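Local coordinates for putative exported protein (Bordetella parapertussis, PDB 3OCJ) that is of unknown function but is probably an S-adenosylmethionine-dependent methyltransferase, and holds a palmitic acid in the crystal, at residues H72-H77 / P96-T101; R114-G119 / L134-S139; R29-G34 / F39-Q44. All coordinates share one frame; numbering follows the deposited sequence. Where two conformers were deposited one is given.

Interaction 1 of 3, residues H72-H77 / P96-T101; sequences HRLVTH and PAVLAT. With PLM (palmitic acid), chain D.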
loop_
_atom_site.group_PDB
_atom_site.type_symbol
_atom_site.label_atom_id
_atom_site.label_comp_id
_atom_site.label_asym_id
_atom_site.label_seq_id
_atom_site.Cartn_x
_atom_site.Cartn_y
_atom_site.Cartn_z
ATOM N N HIS A 72 -5.408 0.168 -6.277
ATOM C CA HIS A 72 -6.066 1.284 -6.938
ATOM C C HIS A 72 -7.538 1.363 -6.548
ATOM O O HIS A 72 -8.028 2.413 -6.132
ATOM C CB HIS A 72 -5.951 1.178 -8.453
ATOM C CG HIS A 72 -6.745 2.217 -9.180
ATOM N ND1 HIS A 72 -6.302 3.513 -9.344
ATOM C CD2 HIS A 72 -7.965 2.158 -9.762
ATOM C CE1 HIS A 72 -7.213 4.206 -10.004
ATOM N NE2 HIS A 72 -8.231 3.409 -10.271
ATOM N N ARG A 73 -8.244 0.249 -6.707
ATOM C CA ARG A 73 -9.688 0.252 -6.508
ATOM C C ARG A 73 -10.030 0.553 -5.050
ATOM O O ARG A 73 -10.986 1.268 -4.753
ATOM C CB ARG A 73 -10.306 -1.069 -6.990
ATOM C CG ARG A 73 -10.152 -1.292 -8.490
ATOM C CD ARG A 73 -10.690 -2.652 -8.946
ATOM N NE ARG A 73 -12.141 -2.733 -8.825
ATOM C CZ ARG A 73 -12.884 -3.662 -9.414
ATOM N NH1 ARG A 73 -12.310 -4.593 -10.164
ATOM N NH2 ARG A 73 -14.200 -3.665 -9.249
ATOM N N LEU A 74 -9.227 0.025 -4.136
ATOM C CA LEU A 74 -9.441 0.281 -2.727
ATOM C C LEU A 74 -9.111 1.728 -2.366
ATOM O O LEU A 74 -9.914 2.424 -1.732
ATOM C CB LEU A 74 -8.611 -0.685 -1.881
ATOM C CG LEU A 74 -8.841 -0.637 -0.370
ATOM C CD1 LEU A 74 -10.276 -0.980 -0.020
ATOM C CD2 LEU A 74 -7.873 -1.577 0.320
ATOM N N VAL A 75 -7.938 2.188 -2.786
ATOM C CA VAL A 75 -7.475 3.506 -2.382
ATOM C C VAL A 75 -8.298 4.653 -2.975
ATOM O O VAL A 75 -8.541 5.652 -2.307
ATOM C CB VAL A 75 -5.975 3.706 -2.687
ATOM C CG1 VAL A 75 -5.576 5.129 -2.387
ATOM C CG2 VAL A 75 -5.135 2.747 -1.862
ATOM N N THR A 76 -8.745 4.502 -4.218
ATOM C CA THR A 76 -9.489 5.562 -4.887
ATOM C C THR A 76 -11.008 5.479 -4.685
ATOM O O THR A 76 -11.753 6.341 -5.155
ATOM C CB THR A 76 -9.181 5.622 -6.395
ATOM O OG1 THR A 76 -9.674 4.445 -7.042
ATOM C CG2 THR A 76 -7.679 5.726 -6.625
ATOM N N HIS A 77 -11.455 4.440 -3.988
ATOM C CA HIS A 77 -12.874 4.310 -3.663
ATOM C C HIS A 77 -13.418 5.579 -3.004
ATOM O O HIS A 77 -12.885 6.061 -2.006
ATOM C CB HIS A 77 -13.120 3.099 -2.756
ATOM C CG HIS A 77 -14.529 2.997 -2.256
ATOM N ND1 HIS A 77 -15.568 2.546 -3.039
ATOM C CD2 HIS A 77 -15.067 3.293 -1.049
ATOM C CE1 HIS A 77 -16.689 2.577 -2.340
ATOM N NE2 HIS A 77 -16.411 3.015 -1.126
ATOM N N PRO A 96 -9.955 0.843 10.214
ATOM C CA PRO A 96 -8.978 1.914 10.456
ATOM C C PRO A 96 -7.804 1.914 9.467
ATOM O O PRO A 96 -7.420 2.997 9.014
ATOM C CB PRO A 96 -8.504 1.626 11.882
ATOM C CG PRO A 96 -9.733 1.047 12.541
ATOM C CD PRO A 96 -10.334 0.159 11.462
ATOM N N ALA A 97 -7.250 0.752 9.126
ATOM C CA ALA A 97 -6.120 0.727 8.204
ATOM C C ALA A 97 -6.500 1.182 6.789
ATOM O O ALA A 97 -5.681 1.752 6.060
ATOM C CB ALA A 97 -5.492 -0.659 8.170
ATOM N N VAL A 98 -7.749 0.931 6.389
ATOM C CA VAL A 98 -8.193 1.378 5.075
ATOM C C VAL A 98 -8.335 2.901 5.078
ATOM O O VAL A 98 -7.941 3.573 4.112
ATOM C CB VAL A 98 -9.537 0.712 4.670
ATOM C CG1 VAL A 98 -10.059 1.300 3.363
ATOM C CG2 VAL A 98 -9.350 -0.804 4.536
ATOM N N LEU A 99 -8.907 3.449 6.149
ATOM C CA LEU A 99 -9.015 4.894 6.264
ATOM C C LEU A 99 -7.622 5.507 6.206
ATOM O O LEU A 99 -7.409 6.509 5.530
ATOM C CB LEU A 99 -9.708 5.270 7.570
ATOM C CG LEU A 99 -11.191 4.896 7.644
ATOM C CD1 LEU A 99 -11.711 5.029 9.067
ATOM C CD2 LEU A 99 -11.998 5.775 6.702
ATOM N N ALA A 100 -6.669 4.872 6.884
ATOM C CA ALA A 100 -5.296 5.369 6.933
ATOM C C ALA A 100 -4.609 5.354 5.560
ATOM O O ALA A 100 -3.913 6.299 5.209
ATOM C CB ALA A 100 -4.490 4.586 7.944
ATOM N N THR A 101 -4.784 4.288 4.780
ATOM C CA THR A 101 -4.135 4.286 3.473
ATOM C C THR A 101 -4.741 5.321 2.532
ATOM O O THR A 101 -4.041 5.839 1.671
ATOM C CB THR A 101 -4.045 2.877 2.826
ATOM O OG1 THR A 101 -3.071 2.911 1.778
ATOM C CG2 THR A 101 -5.389 2.435 2.250
HETATM C C1 PLM D . -0.595 -2.573 0.509
HETATM O O1 PLM D . -0.599 -1.374 0.162
HETATM O O2 PLM D . -0.190 -3.425 -0.310
HETATM C C2 PLM D . -1.072 -3.023 1.880
HETATM C C3 PLM D . -1.778 -1.922 2.673
HETATM C C4 PLM D . -2.446 -2.569 3.887
HETATM C C5 PLM D . -2.992 -1.565 4.893
HETATM C C6 PLM D . -4.155 -0.753 4.332
HETATM C C7 PLM D . -5.110 -1.583 3.483
HETATM C C8 PLM D . -5.876 -2.636 4.275
HETATM C C9 PLM D . -6.816 -3.351 3.310
HETATM C CA PLM D . -7.945 -4.091 4.013
HETATM C CB PLM D . -9.112 -4.262 3.047
HETATM C CC PLM D . -10.073 -5.351 3.495
HETATM C CD PLM D . -11.195 -5.516 2.479
HETATM C CE PLM D . -12.050 -6.723 2.852
HETATM C CF PLM D . -12.868 -7.218 1.669
HETATM C CG PLM D . -13.830 -6.165 1.144
#
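L74 and V98 meet through methyl groups, with L74 CD1 4.1 Å from V98 CG1. Their side chains cross at about a right angle. The next residue, V75, meets T101, about a turn on from V98. In the conformer given, V75 CG2 lies 4.1 Å from T101 CG2, a less certain contact because V75 has a second conformer. Between 72-77 and 96-101 nothing else touches, and neither contact is close. The tighter packing is against the palmitic acid. L74 turns its other methyl to the acyl chain, CD2 to C9 of the palmitic acid at 3.6 Å. V98 does the same, with CG2 3.6 Å from CA of the fatty acid. V98 is split between two jobs: CG1, anti to the backbone N (chi1 174°), faces L74, and CG2, beside that N, faces the lipid. A97 O also comes to 3.4 Å from C6 of the ligand. T101 adds CB and CG2 to this apolar wall, and its OG1 is bonded to R104. All four residues that touch are buried. The outer side of 72-77 is partly exposed and polar: H72, R73, T76 and H77 make no contact with 96-101. There T76 OG1 bonds to H72 O at 2.8 Å. Helix 68-76 lies against the start of helix 96-115, with Y92 of helix 86-94 touching L74, and R102 bonding to L74 O.

Interaction 2 of 3, residues R114-G119 / L134-S139; sequences RHLRPG and LALDYS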
loop_
_atom_site.group_PDB
_atom_site.type_symbol
_atom_site.label_atom_id
_atom_site.label_comp_id
_atom_site.label_asym_id
_atom_site.label_seq_id
_atom_site.Cartn_x
_atom_site.Cartn_y
_atom_site.Cartn_z
ATOM N N ARG A 114 3.822 19.242 -4.358
ATOM C CA ARG A 114 4.718 20.249 -3.803
ATOM C C ARG A 114 6.112 20.203 -4.425
ATOM O O ARG A 114 6.736 21.245 -4.647
ATOM C CB ARG A 114 4.821 20.054 -2.282
ATOM C CG ARG A 114 5.954 20.813 -1.621
ATOM C CD ARG A 114 5.900 20.657 -0.102
ATOM N NE ARG A 114 7.125 21.145 0.523
ATOM C CZ ARG A 114 7.295 21.304 1.831
ATOM N NH1 ARG A 114 8.453 21.758 2.291
ATOM N NH2 ARG A 114 6.310 21.018 2.677
ATOM N N HIS A 115 6.595 18.996 -4.710
ATOM C CA HIS A 115 7.966 18.814 -5.179
ATOM C C HIS A 115 8.107 18.825 -6.706
ATOM O O HIS A 115 9.212 18.931 -7.221
ATOM C CB HIS A 115 8.564 17.530 -4.584
ATOM C CG HIS A 115 8.778 17.608 -3.107
ATOM N ND1 HIS A 115 9.973 18.012 -2.549
ATOM C CD2 HIS A 115 7.945 17.359 -2.071
ATOM C CE1 HIS A 115 9.867 18.002 -1.233
ATOM N NE2 HIS A 115 8.640 17.626 -0.916
ATOM N N LEU A 116 6.986 18.719 -7.413
ATOM C CA LEU A 116 6.980 18.694 -8.878
ATOM C C LEU A 116 7.519 20.011 -9.439
ATOM O O LEU A 116 7.201 21.085 -8.927
ATOM C CB LEU A 116 5.548 18.475 -9.365
ATOM C CG LEU A 116 5.263 17.749 -10.678
ATOM C CD1 LEU A 116 5.766 16.313 -10.621
ATOM C CD2 LEU A 116 3.763 17.783 -10.947
ATOM N N ARG A 117 8.342 19.930 -10.483
ATOM C CA ARG A 117 8.815 21.106 -11.217
ATOM C C ARG A 117 8.781 20.783 -12.711
ATOM O O ARG A 117 8.806 19.613 -13.092
ATOM C CB ARG A 117 10.256 21.459 -10.830
ATOM C CG ARG A 117 10.479 21.841 -9.374
ATOM C CD ARG A 117 9.819 23.158 -9.028
ATOM N NE ARG A 117 10.177 23.581 -7.675
ATOM C CZ ARG A 117 9.518 23.212 -6.583
ATOM N NH1 ARG A 117 8.458 22.426 -6.683
ATOM N NH2 ARG A 117 9.911 23.635 -5.388
ATOM N N PRO A 118 8.762 21.815 -13.567
ATOM C CA PRO A 118 8.787 21.556 -15.011
ATOM C C PRO A 118 9.979 20.684 -15.395
ATOM O O PRO A 118 11.077 20.887 -14.875
ATOM C CB PRO A 118 8.937 22.958 -15.621
ATOM C CG PRO A 118 8.366 23.885 -14.585
ATOM C CD PRO A 118 8.695 23.255 -13.254
ATOM N N GLY A 119 9.756 19.721 -16.284
ATOM C CA GLY A 119 10.835 18.903 -16.809
ATOM C C GLY A 119 11.376 17.833 -15.877
ATOM O O GLY A 119 12.328 17.128 -16.222
ATOM N N LEU A 134 -1.041 9.890 -11.846
ATOM C CA LEU A 134 -2.040 10.290 -12.831
ATOM C C LEU A 134 -3.075 11.252 -12.239
ATOM O O LEU A 134 -3.869 11.842 -12.966
ATOM C CB LEU A 134 -2.724 9.060 -13.433
ATOM C CG LEU A 134 -1.835 8.150 -14.287
ATOM C CD1 LEU A 134 -2.554 6.850 -14.627
ATOM C CD2 LEU A 134 -1.378 8.858 -15.561
ATOM N N ALA A 135 -3.061 11.413 -10.921
ATOM C CA ALA A 135 -4.006 12.312 -10.257
ATOM C C ALA A 135 -3.458 13.724 -10.063
ATOM O O ALA A 135 -4.196 14.622 -9.664
ATOM C CB ALA A 135 -4.443 11.731 -8.915
ATOM N N LEU A 136 -2.173 13.925 -10.336
ATOM C CA LEU A 136 -1.549 15.222 -10.074
ATOM C C LEU A 136 -1.949 16.282 -11.097
ATOM O O LEU A 136 -2.451 15.968 -12.180
ATOM C CB LEU A 136 -0.022 15.101 -10.025
ATOM C CG LEU A 136 0.568 14.086 -9.047
ATOM C CD1 LEU A 136 2.087 14.054 -9.140
ATOM C CD2 LEU A 136 0.120 14.377 -7.628
ATOM N N ASP A 137 -1.730 17.543 -10.735
ATOM C CA ASP A 137 -2.035 18.669 -11.607
ATOM C C ASP A 137 -0.757 19.060 -12.332
ATOM O O ASP A 137 0.198 19.523 -11.710
ATOM C CB ASP A 137 -2.566 19.833 -10.757
ATOM C CG ASP A 137 -2.903 21.067 -11.578
ATOM O OD1 ASP A 137 -2.712 21.054 -12.809
ATOM O OD2 ASP A 137 -3.367 22.062 -10.979
ATOM N N TYR A 138 -0.740 18.879 -13.654
ATOM C CA TYR A 138 0.450 19.156 -14.453
ATOM C C TYR A 138 0.388 20.485 -15.210
ATOM O O TYR A 138 1.265 20.777 -16.017
ATOM C CB TYR A 138 0.718 17.996 -15.425
ATOM C CG TYR A 138 1.090 16.721 -14.693
ATOM C CD1 TYR A 138 2.390 16.515 -14.241
ATOM C CD2 TYR A 138 0.143 15.733 -14.431
ATOM C CE1 TYR A 138 2.743 15.356 -13.551
ATOM C CE2 TYR A 138 0.483 14.570 -13.733
ATOM C CZ TYR A 138 1.788 14.385 -13.302
ATOM O OH TYR A 138 2.144 13.245 -12.614
ATOM N N SER A 139 -0.616 21.307 -14.909
ATOM C CA SER A 139 -0.856 22.556 -15.640
ATOM C C SER A 139 0.299 23.561 -15.579
ATOM O O SER A 139 0.448 24.403 -16.475
ATOM C CB SER A 139 -2.151 23.217 -15.156
ATOM O OG SER A 139 -2.049 23.625 -13.802
#
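The backbones of 114-119 and 134-139 stay well apart, and the nearest CA atoms, of L116 and Y138, are 8.6 Å from each other. L116 bridges the gap. It is the first residue beyond helix 96-115 to leave helical angles, and its CB points toward the other segment. The touching is done by one methyl, CD2. It sits 3.7 Å from CE1 of Y138 and 3.8 Å from CD1 of the same ring. The methyl approaches the ring obliquely, and the two side chains cross at about a right angle. L116 CD2 also lies 4.0 Å from D137 O, which is bonded to Q113 of helix 96-115. L136 CD1 is a looser neighbour of this methyl. CG of Y138 is anti to the carbonyl carbon (chi1 -66°), which brings CD1 and CE1 to the leucine methyl. The Y138 OH is bonded to L133 O. That bond ties the hydroxyl end of the ring to helix 131-134.

The contact joins two connections of the Rossmann-like methyltransferase fold. One runs from helix 96-115 into strand 121-124. The other leads from helix 131-134 to strand 145-150, the neighbour of 121-124 in the sheet.

Each connection is also held from within. R117 folds back so that NH1 donates to R114 O and to L116 O, both at 2.9 Å. Both acceptors lie nearly in the guanidinium plane, and the N-H...O angles are 162° and 160°. R117 NH1 thus grips two carbonyls at the end of the helix. On the other side, D137 OD1 accepts from S139 N at 3.0 Å, an Asx turn. In the conformer given, S139 OG also reaches this oxygen, but S139 has a second conformer and that bond is doubtful.

Interaction 3 of 3, residues R29-G34 / F39-Q44; sequences RILLQG and FDVARQ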
loop_
_atom_site.group_PDB
_atom_site.type_symbol
_atom_site.label_atom_id
_atom_site.label_comp_id
_atom_site.label_asym_id
_atom_site.label_seq_id
_atom_site.Cartn_x
_atom_site.Cartn_y
_atom_site.Cartn_z
ATOM N N ARG A 29 -10.241 -22.039 11.808
ATOM C CA ARG A 29 -9.667 -21.157 12.815
ATOM C C ARG A 29 -10.754 -20.527 13.679
ATOM O O ARG A 29 -10.543 -20.279 14.865
ATOM C CB ARG A 29 -8.794 -20.077 12.168
ATOM C CG ARG A 29 -7.510 -20.621 11.573
ATOM C CD ARG A 29 -6.523 -19.509 11.238
ATOM N NE ARG A 29 -6.981 -18.630 10.164
ATOM C CZ ARG A 29 -6.777 -18.841 8.865
ATOM N NH1 ARG A 29 -6.129 -19.922 8.447
ATOM N NH2 ARG A 29 -7.230 -17.962 7.980
ATOM N N ILE A 30 -11.916 -20.273 13.081
ATOM C CA ILE A 30 -13.051 -19.728 13.820
ATOM C C ILE A 30 -13.616 -20.783 14.768
ATOM O O ILE A 30 -13.794 -20.528 15.961
ATOM C CB ILE A 30 -14.181 -19.273 12.880
ATOM C CG1 ILE A 30 -13.731 -18.089 12.020
ATOM C CG2 ILE A 30 -15.408 -18.871 13.681
ATOM C CD1 ILE A 30 -14.707 -17.784 10.889
ATOM N N LEU A 31 -13.895 -21.966 14.232
ATOM C CA LEU A 31 -14.509 -23.034 15.016
ATOM C C LEU A 31 -13.621 -23.508 16.161
ATOM O O LEU A 31 -14.115 -23.846 17.237
ATOM C CB LEU A 31 -14.879 -24.216 14.117
ATOM C CG LEU A 31 -15.909 -23.937 13.023
ATOM C CD1 LEU A 31 -16.160 -25.193 12.213
ATOM C CD2 LEU A 31 -17.205 -23.417 13.615
ATOM N N LEU A 32 -12.313 -23.534 15.927
ATOM C CA LEU A 32 -11.368 -24.029 16.923
ATOM C C LEU A 32 -11.042 -23.002 18.005
ATOM O O LEU A 32 -10.711 -23.370 19.133
ATOM C CB LEU A 32 -10.075 -24.507 16.254
ATOM C CG LEU A 32 -10.168 -25.756 15.374
ATOM C CD1 LEU A 32 -8.831 -26.047 14.705
ATOM C CD2 LEU A 32 -10.638 -26.956 16.186
ATOM N N GLN A 33 -11.136 -21.719 17.666
ATOM C CA GLN A 33 -10.730 -20.661 18.590
ATOM C C GLN A 33 -11.909 -19.984 19.296
ATOM O O GLN A 33 -11.735 -19.340 20.329
ATOM C CB GLN A 33 -9.838 -19.637 17.879
ATOM C CG GLN A 33 -8.555 -20.253 17.337
ATOM C CD GLN A 33 -7.708 -19.281 16.537
ATOM O OE1 GLN A 33 -8.014 -18.092 16.451
ATOM N NE2 GLN A 33 -6.631 -19.787 15.944
ATOM N N GLY A 34 -13.104 -20.135 18.732
ATOM C CA GLY A 34 -14.323 -19.683 19.381
ATOM C C GLY A 34 -14.591 -18.189 19.394
ATOM O O GLY A 34 -14.020 -17.433 18.608
ATOM N N PHE A 39 -17.890 -10.480 18.794
ATOM C CA PHE A 39 -18.155 -11.353 17.654
ATOM C C PHE A 39 -18.145 -12.824 18.056
ATOM O O PHE A 39 -17.078 -13.413 18.230
ATOM C CB PHE A 39 -17.106 -11.123 16.558
ATOM C CG PHE A 39 -16.953 -9.685 16.158
ATOM C CD1 PHE A 39 -17.700 -9.158 15.118
ATOM C CD2 PHE A 39 -16.062 -8.859 16.822
ATOM C CE1 PHE A 39 -17.563 -7.839 14.750
ATOM C CE2 PHE A 39 -15.918 -7.534 16.457
ATOM C CZ PHE A 39 -16.671 -7.021 15.419
ATOM N N ASP A 40 -19.325 -13.424 18.196
ATOM C CA ASP A 40 -19.389 -14.851 18.489
ATOM C C ASP A 40 -19.085 -15.652 17.226
ATOM O O ASP A 40 -18.899 -15.070 16.150
ATOM C CB ASP A 40 -20.723 -15.268 19.146
ATOM C CG ASP A 40 -21.941 -15.020 18.262
ATOM O OD1 ASP A 40 -21.789 -14.766 17.051
ATOM O OD2 ASP A 40 -23.070 -15.096 18.795
ATOM N N VAL A 41 -18.997 -16.972 17.363
ATOM C CA VAL A 41 -18.634 -17.851 16.251
ATOM C C VAL A 41 -19.521 -17.646 15.022
ATOM O O VAL A 41 -19.025 -17.532 13.895
ATOM C CB VAL A 41 -18.656 -19.337 16.677
ATOM C CG1 VAL A 41 -18.744 -20.254 15.462
ATOM C CG2 VAL A 41 -17.430 -19.665 17.523
ATOM N N ALA A 42 -20.832 -17.604 15.242
ATOM C CA ALA A 42 -21.779 -17.389 14.153
ATOM C C ALA A 42 -21.496 -16.083 13.423
ATOM O O ALA A 42 -21.520 -16.033 12.193
ATOM C CB ALA A 42 -23.214 -17.409 14.677
ATOM N N ARG A 43 -21.217 -15.026 14.181
ATOM C CA ARG A 43 -20.946 -13.723 13.589
ATOM C C ARG A 43 -19.653 -13.756 12.780
ATOM O O ARG A 43 -19.582 -13.195 11.691
ATOM C CB ARG A 43 -20.891 -12.639 14.669
ATOM C CG ARG A 43 -20.579 -11.250 14.151
ATOM C CD ARG A 43 -21.498 -10.852 13.012
ATOM N NE ARG A 43 -21.366 -9.433 12.686
ATOM C CZ ARG A 43 -21.944 -8.843 11.644
ATOM N NH1 ARG A 43 -22.696 -9.547 10.807
ATOM N NH2 ARG A 43 -21.765 -7.545 11.437
ATOM N N GLN A 44 -18.640 -14.436 13.307
ATOM C CA GLN A 44 -17.373 -14.569 12.601
ATOM C C GLN A 44 -17.563 -15.305 11.283
ATOM O O GLN A 44 -16.940 -14.962 10.271
ATOM C CB GLN A 44 -16.347 -15.303 13.459
ATOM C CG GLN A 44 -15.900 -14.532 14.699
ATOM C CD GLN A 44 -14.992 -15.363 15.573
ATOM O OE1 GLN A 44 -14.045 -15.987 15.085
ATOM N NE2 GLN A 44 -15.288 -15.400 16.875
#
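I30 CG2 lies over one face of the Q44 amide, 3.5 Å from OE1. At the amide's edge, NE2 donates to G34 O and to F39 O, each 3.0 Å away and each near the amide plane. The F39 ring meets that of H248. This is a helical hairpin: helix 15-33 ends, a short loop follows, and helix 41-53 begins. G34 leaves the first helix with positive phi. D40 is the N-cap of the second, and its OD1 accepts from R43 N at 2.9 Å. The two bonds from NE2 join both ends of the loop and fix the rotation of the amide. R259 of helix 247-261 also bonds to G34 O. CG of Q44 lies beside the backbone N (chi1 -67°) and the chain is extended beyond it, so the amide reaches back to the loop. I30 and Q44 run past each other in opposite directions, and CD1 of I30 reaches the backbone at Q44 O. V41 packs nearer the turn. Its CG1 meets L31 CD2 and I30 CG2, each at 4.0 Å. Its other methyl, CG2, rests on the glycine, 3.6 Å from G34 CA.

In the fold
Interaction 1 is the core contact, about 9 Å from the centre of the chain, and all its touching residues are buried. Interactions 2 and 3 are only partly buried, lie on opposite sides of that centre, and have centres about 49 Å apart. Interactions 1 and 2 share helix 96-115, one at its start and one at its end. Interaction 3 holds two earlier helices. Burial does not separate the contacts by chemistry. The core contact is purely apolar and is completed by the fatty acid. Interaction 2 is also apolar across its segments, with polar bonds inside each one. Only interaction 3 has a hydrogen bond between its segments, at a chain reversal.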